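PDB 2PH5: homospermidine synthase from Legionella pneumophila subsp. pneumophila str. Philadelphia 1, which binds NAD and probably catalyses the formation of the polyamine homospermidine. Local coordinates for residues Ile232-Gln237 with Leu290-Glu295; Pro238-Trp243 with Ala294-Leu299; Asp209-Tyr214 with Asn350-Gly355; Gly220-Thr225 with Asn343-Ile348; Ile167-Leu172 with Val421-Ile426. One frame throughout, in Å; residues are numbered along the deposited sequence.

How the contacts relate
Contacts 1 and 2 are neighbours: they share Ala294 and Glu295, and helix 228-236 leads into strand 238-242. Contacts 3 and 4 form a second pair further from the chain's centre, where the strands of one are followed in the chain by those of the other and Arg346 and Glu351 join them by a salt bridge. Contact 5 joins two helices. Contacts 2 and 5 are buried and depend largely on side-chain packing, helped by a water or a weak bond. The others are partly buried: contact 1 has weak hydroxyl bonds and a carboxylate over a histidine ring, contact 3 backbone bonds, contact 4 backbone bonds and a salt bridge. Contacts 1, 2 and 3 also reach the second subunit.

Contact 1. Residues Ile232-Gln237 with Leu290-Glu295; sequences ILEGLQ and LITHAE
Glu234, in the last turn of helix 228-236, and Gln237, just past its end, meet Ile291, Thr292 and His293 in the loop that follows strand 286-289. Thr292 is the polar centre. With chi1 at 68° its OG1 stands between the backbone N and the carbonyl carbon, facing two acceptors: OG1 lies 3.3 Å from Gln237 OE1 and 3.5 Å from Glu234 O. Both bonds are weak, and one hydroxyl proton cannot fully serve both. Threonine suits the place because its other branch, CG2, packs against the neighbouring strand 238-242. Glu234 O has a further partner in Ser271 OG, and Gln237 N reaches it weakly at 3.3 Å where the chain leaves the helix.

The carboxylate of Glu234 goes to a different neighbour. Its CD sits over one face of the His293 ring, 3.9 Å above the plane and displaced toward the rim, with the two planes 51° apart. OE1 is 3.6 Å from His293 NE2 and 3.4 Å from Ile291 CG2, so the same oxygen touches both the imidazole and a methyl. The ring itself meets Tyr319 and packs on Pro160, an NAD-binding residue. The chemistry implies a junction of shared, weak bonds and face contact, which brings the Glu234 side chain to about 6 Å from the bound NAD, nearest atoms.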
# COMPACT_ATOMS: atom_id res chain seq x y z
N ILE A 232 8.80 -11.70 2.31
CA ILE A 232 9.66 -10.73 2.97
C ILE A 232 11.11 -10.84 2.49
O ILE A 232 11.72 -9.85 2.06
CB ILE A 232 9.62 -10.92 4.49
CG1 ILE A 232 8.22 -10.61 5.01
CG2 ILE A 232 10.67 -10.03 5.17
CD1 ILE A 232 8.04 -10.86 6.48
N LEU A 233 11.66 -12.05 2.56
CA LEU A 233 13.03 -12.31 2.15
C LEU A 233 13.24 -11.87 0.68
O LEU A 233 14.20 -11.17 0.37
CB LEU A 233 13.38 -13.79 2.32
CG LEU A 233 14.88 -14.12 2.34
CD1 LEU A 233 15.45 -13.70 3.70
CD2 LEU A 233 15.12 -15.61 2.11
N GLU A 234 12.35 -12.29 -0.21
CA GLU A 234 12.46 -11.91 -1.61
C GLU A 234 12.42 -10.39 -1.79
O GLU A 234 13.22 -9.83 -2.55
CB GLU A 234 11.34 -12.55 -2.42
CG GLU A 234 11.62 -14.00 -2.79
CD GLU A 234 10.37 -14.79 -3.13
OE1 GLU A 234 9.40 -14.19 -3.67
OE2 GLU A 234 10.37 -16.02 -2.85
N GLY A 235 11.52 -9.73 -1.08
CA GLY A 235 11.42 -8.29 -1.19
C GLY A 235 12.60 -7.54 -0.60
O GLY A 235 12.85 -6.38 -0.93
N LEU A 236 13.35 -8.21 0.27
CA LEU A 236 14.51 -7.57 0.90
C LEU A 236 15.73 -7.57 -0.02
O LEU A 236 16.56 -6.66 0.05
CB LEU A 236 14.84 -8.26 2.22
CG LEU A 236 14.59 -7.48 3.53
CD1 LEU A 236 13.18 -6.97 3.59
CD2 LEU A 236 14.88 -8.40 4.72
N GLN A 237 15.84 -8.58 -0.88
CA GLN A 237 16.97 -8.67 -1.79
C GLN A 237 16.89 -7.68 -2.94
O GLN A 237 15.82 -7.21 -3.30
CB GLN A 237 17.07 -10.08 -2.37
CG GLN A 237 17.25 -11.17 -1.33
CD GLN A 237 17.15 -12.56 -1.93
OE1 GLN A 237 16.20 -12.86 -2.67
NE2 GLN A 237 18.12 -13.42 -1.62
N LEU A 290 8.75 -5.69 -8.41
CA LEU A 290 9.75 -6.45 -9.16
C LEU A 290 10.50 -7.39 -8.22
O LEU A 290 11.73 -7.36 -8.12
CB LEU A 290 10.71 -5.48 -9.87
CG LEU A 290 11.87 -5.95 -10.77
CD1 LEU A 290 11.58 -7.25 -11.47
CD2 LEU A 290 12.14 -4.84 -11.78
N ILE A 291 9.72 -8.22 -7.52
CA ILE A 291 10.23 -9.21 -6.58
C ILE A 291 11.16 -10.17 -7.30
O ILE A 291 10.83 -10.69 -8.36
CB ILE A 291 9.07 -10.03 -5.94
CG1 ILE A 291 8.76 -9.51 -4.54
CG2 ILE A 291 9.45 -11.49 -5.81
CD1 ILE A 291 8.33 -8.09 -4.50
N THR A 292 12.31 -10.43 -6.71
CA THR A 292 13.30 -11.32 -7.30
C THR A 292 12.89 -12.80 -7.25
O THR A 292 12.00 -13.18 -6.49
CB THR A 292 14.62 -11.17 -6.54
OG1 THR A 292 14.46 -11.70 -5.22
CG2 THR A 292 15.00 -9.70 -6.43
N HIS A 293 13.52 -13.63 -8.08
CA HIS A 293 13.26 -15.07 -8.07
C HIS A 293 14.40 -15.92 -8.63
O HIS A 293 15.39 -15.40 -9.16
CB HIS A 293 11.95 -15.41 -8.80
CG HIS A 293 10.85 -15.87 -7.89
ND1 HIS A 293 10.90 -17.07 -7.21
CD2 HIS A 293 9.68 -15.29 -7.55
CE1 HIS A 293 9.80 -17.21 -6.50
NE2 HIS A 293 9.04 -16.14 -6.68
N ALA A 294 14.26 -17.23 -8.51
CA ALA A 294 15.30 -18.15 -8.98
C ALA A 294 15.26 -18.40 -10.48
O ALA A 294 16.26 -18.23 -11.17
CB ALA A 294 15.19 -19.48 -8.23
N GLU A 295 14.09 -18.79 -10.96
CA GLU A 295 13.89 -19.10 -12.38
C GLU A 295 14.06 -17.92 -13.33
O GLU A 295 13.60 -17.97 -14.48
CB GLU A 295 12.51 -19.73 -12.58
CG GLU A 295 12.54 -21.13 -13.20
CD GLU A 295 11.16 -21.72 -13.45
OE1 GLU A 295 11.08 -22.83 -14.02
OE2 GLU A 295 10.16 -21.08 -13.08

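Contact 2. Residues Pro238-Trp243 with Ala294-Leu299; sequences PAEIGW and AETISL
Glu240 reaches from strand 238-242 to Ile297 and Thr296 in the first turn of helix 295-302. CG is anti to the backbone N (chi1 -171°) and the chain runs on extended, so this long residue brings OE2 onto the methylene and methyl of Ile297, 3.3 Å from both CG1 and CD1, and 3.6 Å from Thr296 CB. The Glu240 and Ile297 side chains cross at about a right angle. Thr296 CG2 comes to 3.9 Å from Gly242 N, where glycine puts no side chain between strand and methyl. A water supplies the polar link, 2.7 Å from Thr296 OG1 and 3.2 Å from Glu240 O.

In the next shell, backbone bonds from Ala239 and Ile241 to strand 264-267 and from Gly242 to Val317 fix the strand, while Glu295 OE2 bonded to Gly161 N holds the helix. Strand 238-242 and helix 295-299 have axes 7.9 Å apart and 13° from parallel: helix-on-strand packing in a region that matches the saccharopine dehydrogenase C-terminal family.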
# COMPACT_ATOMS: atom_id res chain seq x y z
N PRO A 238 18.04 -7.34 -3.53
CA PRO A 238 18.06 -6.39 -4.64
C PRO A 238 17.39 -6.91 -5.92
O PRO A 238 17.49 -8.09 -6.24
CB PRO A 238 19.55 -6.11 -4.83
CG PRO A 238 20.19 -7.41 -4.42
CD PRO A 238 19.41 -7.78 -3.17
N ALA A 239 16.72 -6.02 -6.64
CA ALA A 239 16.04 -6.38 -7.89
C ALA A 239 16.95 -7.15 -8.85
O ALA A 239 18.05 -6.69 -9.17
CB ALA A 239 15.50 -5.12 -8.57
N GLU A 240 16.48 -8.32 -9.30
CA GLU A 240 17.22 -9.17 -10.24
C GLU A 240 16.51 -9.20 -11.58
O GLU A 240 15.31 -9.47 -11.65
CB GLU A 240 17.34 -10.60 -9.69
CG GLU A 240 18.28 -11.49 -10.50
CD GLU A 240 18.35 -12.90 -9.96
OE1 GLU A 240 18.84 -13.09 -8.82
OE2 GLU A 240 17.91 -13.83 -10.66
N ILE A 241 17.25 -8.93 -12.66
CA ILE A 241 16.66 -8.87 -13.99
C ILE A 241 17.47 -9.50 -15.12
O ILE A 241 18.68 -9.28 -15.23
CB ILE A 241 16.41 -7.40 -14.37
CG1 ILE A 241 15.73 -6.66 -13.22
CG2 ILE A 241 15.56 -7.32 -15.62
CD1 ILE A 241 15.73 -5.15 -13.38
N GLY A 242 16.81 -10.30 -15.95
CA GLY A 242 17.48 -10.91 -17.09
C GLY A 242 17.56 -9.81 -18.14
O GLY A 242 16.54 -9.34 -18.63
N TRP A 243 18.78 -9.38 -18.48
CA TRP A 243 18.93 -8.30 -19.46
C TRP A 243 18.76 -8.74 -20.91
O TRP A 243 19.55 -9.52 -21.42
CB TRP A 243 20.28 -7.62 -19.29
CG TRP A 243 20.26 -6.17 -19.64
CD1 TRP A 243 21.16 -5.49 -20.41
CD2 TRP A 243 19.30 -5.19 -19.19
NE1 TRP A 243 20.83 -4.16 -20.48
CE2 TRP A 243 19.69 -3.95 -19.73
CE3 TRP A 243 18.16 -5.25 -18.39
CZ2 TRP A 243 18.98 -2.77 -19.49
CZ3 TRP A 243 17.45 -4.08 -18.15
CH2 TRP A 243 17.86 -2.85 -18.70
N ALA A 294 14.26 -17.23 -8.51
CA ALA A 294 15.30 -18.15 -8.98
C ALA A 294 15.26 -18.40 -10.48
O ALA A 294 16.26 -18.23 -11.17
CB ALA A 294 15.19 -19.48 -8.23
N GLU A 295 14.09 -18.79 -10.96
CA GLU A 295 13.89 -19.10 -12.38
C GLU A 295 14.06 -17.92 -13.33
O GLU A 295 13.60 -17.97 -14.48
CB GLU A 295 12.51 -19.73 -12.58
CG GLU A 295 12.54 -21.13 -13.20
CD GLU A 295 11.16 -21.72 -13.45
OE1 GLU A 295 11.08 -22.83 -14.02
OE2 GLU A 295 10.16 -21.08 -13.08
N THR A 296 14.71 -16.85 -12.88
CA THR A 296 14.93 -15.70 -13.75
C THR A 296 16.16 -15.96 -14.61
O THR A 296 16.12 -15.81 -15.82
CB THR A 296 15.16 -14.40 -12.94
OG1 THR A 296 14.02 -14.14 -12.12
CG2 THR A 296 15.38 -13.22 -13.88
N ILE A 297 17.25 -16.38 -13.97
CA ILE A 297 18.48 -16.65 -14.68
C ILE A 297 18.38 -17.91 -15.54
O ILE A 297 18.86 -17.95 -16.67
CB ILE A 297 19.65 -16.81 -13.71
CG1 ILE A 297 19.69 -15.61 -12.76
CG2 ILE A 297 20.96 -16.96 -14.48
CD1 ILE A 297 19.58 -14.27 -13.45
N SER A 298 17.74 -18.94 -14.99
CA SER A 298 17.57 -20.19 -15.70
C SER A 298 16.71 -20.01 -16.96
O SER A 298 17.03 -20.57 -18.01
CB SER A 298 16.94 -21.24 -14.78
OG SER A 298 15.68 -20.79 -14.29
N LEU A 299 15.64 -19.23 -16.86
CA LEU A 299 14.78 -19.01 -18.02
C LEU A 299 15.48 -18.16 -19.07
O LEU A 299 15.43 -18.46 -20.26
CB LEU A 299 13.47 -18.32 -17.62
CG LEU A 299 12.48 -19.20 -16.86
CD1 LEU A 299 11.26 -18.38 -16.45
CD2 LEU A 299 12.08 -20.37 -17.74
O HOH W 1 14.98 -12.34 -10.39

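Contact 3. Residues Asp209-Tyr214 with Asn350-Gly355; sequences DSQVTY and NEIIDG
Gln211 and Ile352 meet because Gln211 CG is anti to the carbonyl carbon (chi1 -58°), which sets CG 3.6 Å from Ile352 CD1, and the chain runs on extended past that methyl. Thr213, with chi1 at 61°, turns CG2 onto the other strand, 3.5 Å from Ile352 CA, and leaves OG1 to bond Asp326 OD1. Threonine, with one methyl and one hydroxyl branch, serves both a packing and a polar neighbour.

Asp209 steadies Gln211: OD1 accepts from Gln211 N at 3.1 Å, an Asx turn, and from Gln211 NE2 at 2.8 Å. Gln211 OE1 is taken by Ala391 N.

Three backbone bonds tie the segments: Val212 N to Asp354 O at 3.0 Å, Ile353 N to Val212 O at 3.1 Å, and Tyr214 N to Glu351 O at 2.8 Å. Gly355 has a positive phi (107°), and a CB there would collide with Ser210 O. Toward the second subunit, Ile353 packs on Pro216 of that subunit, whose Tyr214 meets this Tyr214 edge-to-face. These are the weakly bonded ends of antiparallel strands 202-213 and 352-364 of the mixed sheet, with Thr213 and Ile352 a non-hydrogen-bonded pair.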
# COMPACT_ATOMS: atom_id res chain seq x y z
N ASP A 209 -2.75 -11.27 -7.14
CA ASP A 209 -3.53 -11.92 -6.10
C ASP A 209 -4.58 -10.95 -5.60
O ASP A 209 -4.26 -9.89 -5.05
CB ASP A 209 -2.61 -12.31 -4.93
CG ASP A 209 -3.18 -13.40 -4.05
OD1 ASP A 209 -4.41 -13.41 -3.79
OD2 ASP A 209 -2.39 -14.26 -3.60
N SER A 210 -5.85 -11.31 -5.79
CA SER A 210 -6.97 -10.47 -5.36
C SER A 210 -7.75 -11.10 -4.20
O SER A 210 -8.86 -10.69 -3.90
CB SER A 210 -7.93 -10.20 -6.53
OG SER A 210 -8.54 -11.40 -7.00
N GLN A 211 -7.17 -12.11 -3.55
CA GLN A 211 -7.88 -12.74 -2.44
C GLN A 211 -8.03 -11.78 -1.26
O GLN A 211 -7.04 -11.28 -0.75
CB GLN A 211 -7.16 -14.03 -2.03
CG GLN A 211 -7.03 -15.02 -3.20
CD GLN A 211 -6.17 -16.23 -2.90
OE1 GLN A 211 -6.65 -17.23 -2.33
NE2 GLN A 211 -4.90 -16.16 -3.29
N VAL A 212 -9.27 -11.50 -0.88
CA VAL A 212 -9.55 -10.61 0.25
C VAL A 212 -9.97 -11.47 1.44
O VAL A 212 -10.29 -12.65 1.28
CB VAL A 212 -10.69 -9.61 -0.04
CG1 VAL A 212 -10.22 -8.59 -1.06
CG2 VAL A 212 -11.93 -10.34 -0.51
N THR A 213 -9.99 -10.87 2.63
CA THR A 213 -10.31 -11.64 3.83
C THR A 213 -11.18 -10.98 4.88
O THR A 213 -11.50 -9.80 4.81
CB THR A 213 -9.03 -12.02 4.56
OG1 THR A 213 -8.37 -10.81 4.95
CG2 THR A 213 -8.11 -12.84 3.66
N TYR A 214 -11.54 -11.79 5.88
CA TYR A 214 -12.33 -11.35 7.01
C TYR A 214 -11.99 -12.24 8.22
O TYR A 214 -11.97 -13.46 8.11
CB TYR A 214 -13.83 -11.45 6.70
CG TYR A 214 -14.67 -11.11 7.91
CD1 TYR A 214 -14.91 -9.78 8.28
CD2 TYR A 214 -15.15 -12.12 8.75
CE1 TYR A 214 -15.58 -9.47 9.47
CE2 TYR A 214 -15.82 -11.82 9.93
CZ TYR A 214 -16.03 -10.50 10.28
OH TYR A 214 -16.64 -10.23 11.48
N ASN A 350 -8.63 -19.87 5.59
CA ASN A 350 -10.07 -19.87 5.83
C ASN A 350 -10.66 -18.47 5.92
O ASN A 350 -11.82 -18.27 5.58
CB ASN A 350 -10.39 -20.63 7.12
CG ASN A 350 -9.97 -22.08 7.05
OD1 ASN A 350 -10.02 -22.70 5.98
ND2 ASN A 350 -9.56 -22.63 8.19
N GLU A 351 -9.87 -17.50 6.36
CA GLU A 351 -10.40 -16.15 6.47
C GLU A 351 -10.67 -15.45 5.15
O GLU A 351 -11.38 -14.45 5.12
CB GLU A 351 -9.52 -15.27 7.36
CG GLU A 351 -8.04 -15.31 7.08
CD GLU A 351 -7.31 -16.42 7.83
OE1 GLU A 351 -7.38 -17.59 7.41
OE2 GLU A 351 -6.66 -16.10 8.86
N ILE A 352 -10.13 -15.95 4.04
CA ILE A 352 -10.40 -15.27 2.79
C ILE A 352 -11.82 -15.60 2.34
O ILE A 352 -12.25 -16.75 2.36
CB ILE A 352 -9.36 -15.61 1.67
CG1 ILE A 352 -10.01 -16.37 0.53
CG2 ILE A 352 -8.20 -16.41 2.23
CD1 ILE A 352 -9.17 -16.36 -0.68
N ILE A 353 -12.56 -14.58 1.94
CA ILE A 353 -13.95 -14.75 1.54
C ILE A 353 -14.23 -14.61 0.05
O ILE A 353 -15.24 -15.10 -0.44
CB ILE A 353 -14.83 -13.75 2.30
CG1 ILE A 353 -14.55 -12.33 1.79
CG2 ILE A 353 -14.56 -13.86 3.79
CD1 ILE A 353 -15.21 -11.21 2.59
N ASP A 354 -13.33 -13.96 -0.68
CA ASP A 354 -13.55 -13.75 -2.11
C ASP A 354 -12.21 -13.53 -2.80
O ASP A 354 -11.17 -13.41 -2.14
CB ASP A 354 -14.44 -12.52 -2.30
CG ASP A 354 -15.02 -12.43 -3.70
OD1 ASP A 354 -15.24 -11.29 -4.16
OD2 ASP A 354 -15.27 -13.47 -4.34
N GLY A 355 -12.23 -13.49 -4.12
CA GLY A 355 -11.00 -13.24 -4.87
C GLY A 355 -10.39 -14.41 -5.61
O GLY A 355 -10.87 -15.54 -5.54

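Contact 4. Residues Gly220-Thr225 with Asn343-Ile348; sequences GEFVNT and NKNRLI
Arg346 runs beside Val223, the two side chains pointing the same way: Val223 CG1 lies over one face of the guanidinium, 4.1 Å above its plane and offset toward the rim, and NH1 is 3.7 Å from Val223 CG2. A bend at chi3 (60°) turns NE toward Glu221, which is gripped side-on by two nitrogens: NE to OE1 at 2.9 Å with an N-H...O angle of 167°, and NH1 to OE2 at 3.1 Å. The carboxylate meets the guanidinium at its edge, yet the donors come from above the carboxylate plane. Arg346 NH2 makes a salt bridge with Glu351 OE2, and Glu221 OE2 also accepts from Ser218 N.

The pair lies on one face of a two-stranded parallel sheet. Phe222 N donates to Lys344 O at 2.9 Å, Phe222 O accepts from Arg346 N at 3.0 Å, and Asn224 continues the ladder with Arg346 O and Ile348 N. On the opposite face Phe222 packs on Ala228 and Ile232 of helix 228-236, its apolar ring suiting that cover. Ile348 CD1 lies 3.6 Å from Thr225 CG2.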
# COMPACT_ATOMS: atom_id res chain seq x y z
N GLY A 220 0.95 -4.99 13.19
CA GLY A 220 1.97 -5.86 13.74
C GLY A 220 2.06 -7.26 13.19
O GLY A 220 2.63 -8.14 13.84
N GLU A 221 1.53 -7.49 12.00
CA GLU A 221 1.60 -8.83 11.44
C GLU A 221 1.73 -8.77 9.94
O GLU A 221 1.19 -7.88 9.29
CB GLU A 221 0.35 -9.62 11.82
CG GLU A 221 -0.88 -9.24 11.01
CD GLU A 221 -2.13 -10.00 11.44
OE1 GLU A 221 -1.99 -11.15 11.92
OE2 GLU A 221 -3.24 -9.45 11.29
N PHE A 222 2.47 -9.73 9.38
CA PHE A 222 2.62 -9.80 7.94
C PHE A 222 1.66 -10.89 7.47
O PHE A 222 1.80 -12.06 7.83
CB PHE A 222 4.07 -10.14 7.57
CG PHE A 222 4.42 -9.83 6.14
CD1 PHE A 222 3.99 -10.67 5.11
CD2 PHE A 222 5.16 -8.69 5.82
CE1 PHE A 222 4.29 -10.37 3.78
CE2 PHE A 222 5.46 -8.39 4.49
CZ PHE A 222 5.03 -9.23 3.46
N VAL A 223 0.66 -10.50 6.69
CA VAL A 223 -0.36 -11.42 6.19
C VAL A 223 -0.17 -11.69 4.70
O VAL A 223 0.02 -10.77 3.90
CB VAL A 223 -1.77 -10.85 6.47
CG1 VAL A 223 -2.84 -11.90 6.17
CG2 VAL A 223 -1.87 -10.43 7.92
N ASN A 224 -0.24 -12.97 4.32
CA ASN A 224 -0.05 -13.34 2.93
C ASN A 224 -0.74 -14.65 2.61
O ASN A 224 -1.03 -15.47 3.49
CB ASN A 224 1.45 -13.44 2.63
CG ASN A 224 1.75 -13.56 1.15
OD1 ASN A 224 1.00 -13.06 0.30
ND2 ASN A 224 2.86 -14.21 0.82
N THR A 225 -1.03 -14.85 1.33
CA THR A 225 -1.70 -16.06 0.90
C THR A 225 -0.74 -17.24 0.93
O THR A 225 -1.16 -18.39 0.79
CB THR A 225 -2.29 -15.87 -0.48
OG1 THR A 225 -1.31 -15.32 -1.35
CG2 THR A 225 -3.49 -14.91 -0.39
N ASN A 343 6.70 -8.72 14.11
CA ASN A 343 6.97 -9.81 15.05
C ASN A 343 5.98 -10.96 14.89
O ASN A 343 6.15 -12.02 15.51
CB ASN A 343 6.95 -9.29 16.49
CG ASN A 343 8.05 -8.27 16.76
OD1 ASN A 343 9.18 -8.43 16.29
ND2 ASN A 343 7.73 -7.24 17.54
N LYS A 344 4.98 -10.78 14.04
CA LYS A 344 3.97 -11.82 13.84
C LYS A 344 3.69 -12.08 12.36
O LYS A 344 3.66 -11.16 11.55
CB LYS A 344 2.69 -11.41 14.56
CG LYS A 344 1.96 -12.54 15.21
CD LYS A 344 1.42 -13.49 14.15
CE LYS A 344 1.32 -14.92 14.68
NZ LYS A 344 2.67 -15.51 14.92
N ASN A 345 3.49 -13.35 12.01
CA ASN A 345 3.18 -13.74 10.63
C ASN A 345 1.86 -14.52 10.61
O ASN A 345 1.54 -15.23 11.57
CB ASN A 345 4.27 -14.62 10.03
CG ASN A 345 5.48 -13.84 9.60
OD1 ASN A 345 5.38 -12.70 9.18
ND2 ASN A 345 6.64 -14.47 9.67
N ARG A 346 1.11 -14.40 9.53
CA ARG A 346 -0.14 -15.12 9.44
C ARG A 346 -0.42 -15.53 8.01
O ARG A 346 -0.17 -14.76 7.08
CB ARG A 346 -1.29 -14.27 9.98
CG ARG A 346 -2.64 -14.98 9.97
CD ARG A 346 -3.64 -14.32 10.91
NE ARG A 346 -3.90 -12.93 10.55
CZ ARG A 346 -4.91 -12.53 9.78
NH1 ARG A 346 -5.06 -11.24 9.52
NH2 ARG A 346 -5.78 -13.41 9.30
N LEU A 347 -0.89 -16.76 7.83
CA LEU A 347 -1.23 -17.29 6.51
C LEU A 347 -2.74 -17.27 6.36
O LEU A 347 -3.45 -17.96 7.10
CB LEU A 347 -0.73 -18.74 6.36
CG LEU A 347 -1.22 -19.58 5.15
CD1 LEU A 347 -0.65 -19.04 3.84
CD2 LEU A 347 -0.78 -21.04 5.35
N ILE A 348 -3.24 -16.50 5.41
CA ILE A 348 -4.67 -16.46 5.23
C ILE A 348 -5.15 -17.60 4.36
O ILE A 348 -4.71 -17.77 3.22
CB ILE A 348 -5.14 -15.12 4.67
CG1 ILE A 348 -4.27 -14.71 3.47
CG2 ILE A 348 -5.10 -14.09 5.78
CD1 ILE A 348 -4.83 -13.54 2.68

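Contact 5. Residues Ile167-Leu172 with Val421-Ile426; sequences IKEALL and VDHQYI
Lys168, midway along helix 158-176, and His423, first residue of helix 423-430, bring the two backbones to 6.8 Å between their CA atoms. The His423 side chain bridges the two helices: chi1 of 65° sets CG between the backbone N and the carbonyl carbon, turning the ring toward the other helix. Lys168 CB sits over one face of that ring, 4.0 Å from its centroid and 20° off the normal, a CH-pi contact. Glu169 comes at the edge, near the ring plane, with OE1 3.5 Å from His423 CD2. Leu172 CD1 approaches NE2 obliquely, also at 3.5 Å. A flat, small ring suits a place lined by an aliphatic chain, an acid and a leucine.

The contact falls at an N-cap. Asp422 precedes the helix and its OD2 accepts weakly from Tyr425 N at 3.4 Å, while OD1 forms a salt bridge with Arg184. Just before this cap the extended Lys168 chain carries NZ past the ring to the carbonyls of the incoming loop, where it bonds Glu419 O and, weakly, Val421 O at 3.2 Å. Lysine thus packs on the histidine with its methylenes and gives its ammonium to the backbone. Trp191 of helix 188-197 packs on Lys168 and Leu172.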
# COMPACT_ATOMS: atom_id res chain seq x y z
N ILE A 167 5.44 -20.59 -20.44
CA ILE A 167 6.17 -19.87 -21.47
C ILE A 167 6.22 -20.68 -22.76
O ILE A 167 5.97 -20.15 -23.84
CB ILE A 167 7.59 -19.50 -20.99
CG1 ILE A 167 7.49 -18.28 -20.06
CG2 ILE A 167 8.50 -19.20 -22.18
CD1 ILE A 167 8.80 -17.89 -19.39
N LYS A 168 6.53 -21.97 -22.65
CA LYS A 168 6.59 -22.83 -23.83
C LYS A 168 5.22 -22.92 -24.50
O LYS A 168 5.12 -22.88 -25.72
CB LYS A 168 7.04 -24.24 -23.45
CG LYS A 168 8.49 -24.36 -23.01
CD LYS A 168 8.77 -25.79 -22.60
CE LYS A 168 10.24 -26.03 -22.31
NZ LYS A 168 10.48 -27.49 -22.09
N GLU A 169 4.17 -23.04 -23.70
CA GLU A 169 2.83 -23.14 -24.25
C GLU A 169 2.50 -21.88 -25.03
O GLU A 169 2.00 -21.95 -26.16
CB GLU A 169 1.80 -23.36 -23.13
CG GLU A 169 0.37 -23.59 -23.62
CD GLU A 169 0.14 -24.97 -24.21
OE1 GLU A 169 1.03 -25.49 -24.92
OE2 GLU A 169 -0.95 -25.55 -23.98
N ALA A 170 2.79 -20.73 -24.44
CA ALA A 170 2.51 -19.45 -25.09
C ALA A 170 3.34 -19.29 -26.36
O ALA A 170 2.84 -18.81 -27.38
CB ALA A 170 2.81 -18.30 -24.12
N LEU A 171 4.60 -19.70 -26.29
CA LEU A 171 5.49 -19.62 -27.44
C LEU A 171 4.88 -20.36 -28.63
O LEU A 171 4.91 -19.87 -29.76
CB LEU A 171 6.86 -20.20 -27.08
CG LEU A 171 8.08 -19.28 -27.23
CD1 LEU A 171 7.73 -17.88 -26.83
CD2 LEU A 171 9.24 -19.81 -26.39
N LEU A 172 4.29 -21.52 -28.37
CA LEU A 172 3.68 -22.28 -29.46
C LEU A 172 2.37 -21.65 -29.92
O LEU A 172 2.12 -21.56 -31.12
CB LEU A 172 3.44 -23.74 -29.03
CG LEU A 172 4.66 -24.58 -28.64
CD1 LEU A 172 4.19 -25.96 -28.21
CD2 LEU A 172 5.65 -24.68 -29.79
N VAL A 421 11.52 -30.43 -18.84
CA VAL A 421 10.33 -31.28 -18.80
C VAL A 421 9.30 -30.85 -19.85
O VAL A 421 9.12 -29.65 -20.11
CB VAL A 421 9.68 -31.23 -17.39
CG1 VAL A 421 8.52 -32.22 -17.30
CG2 VAL A 421 10.73 -31.52 -16.34
N ASP A 422 8.64 -31.83 -20.45
CA ASP A 422 7.63 -31.59 -21.48
C ASP A 422 6.44 -30.82 -20.89
O ASP A 422 5.69 -31.35 -20.07
CB ASP A 422 7.16 -32.93 -22.07
CG ASP A 422 6.10 -32.77 -23.13
OD1 ASP A 422 6.25 -31.87 -24.00
OD2 ASP A 422 5.13 -33.54 -23.11
N HIS A 423 6.26 -29.58 -21.33
CA HIS A 423 5.20 -28.73 -20.80
C HIS A 423 3.78 -29.32 -20.91
O HIS A 423 3.00 -29.22 -19.96
CB HIS A 423 5.26 -27.35 -21.47
CG HIS A 423 4.98 -27.39 -22.94
ND1 HIS A 423 5.81 -28.03 -23.83
CD2 HIS A 423 3.93 -26.94 -23.66
CE1 HIS A 423 5.28 -27.98 -25.04
NE2 HIS A 423 4.14 -27.32 -24.96
N GLN A 424 3.46 -29.93 -22.04
CA GLN A 424 2.14 -30.52 -22.26
C GLN A 424 1.81 -31.61 -21.24
O GLN A 424 0.67 -31.73 -20.77
CB GLN A 424 2.04 -31.06 -23.69
CG GLN A 424 0.68 -31.64 -24.06
CD GLN A 424 0.66 -32.28 -25.45
OE1 GLN A 424 -0.20 -33.13 -25.73
NE2 GLN A 424 1.58 -31.87 -26.32
N TYR A 425 2.81 -32.41 -20.89
CA TYR A 425 2.62 -33.48 -19.92
C TYR A 425 2.20 -32.88 -18.59
O TYR A 425 1.21 -33.30 -17.98
CB TYR A 425 3.93 -34.24 -19.74
CG TYR A 425 3.89 -35.38 -18.75
CD1 TYR A 425 3.93 -36.70 -19.20
CD2 TYR A 425 3.89 -35.14 -17.37
CE1 TYR A 425 4.00 -37.76 -18.30
CE2 TYR A 425 3.96 -36.20 -16.46
CZ TYR A 425 4.01 -37.50 -16.94
OH TYR A 425 4.12 -38.55 -16.06
N ILE A 426 2.96 -31.89 -18.14
CA ILE A 426 2.68 -31.23 -16.87
C ILE A 426 1.36 -30.48 -16.91
O ILE A 426 0.50 -30.72 -16.08
CB ILE A 426 3.87 -30.28 -16.45
CG1 ILE A 426 4.80 -31.00 -15.48
CG2 ILE A 426 3.35 -29.05 -15.69
CD1 ILE A 426 5.37 -32.27 -15.97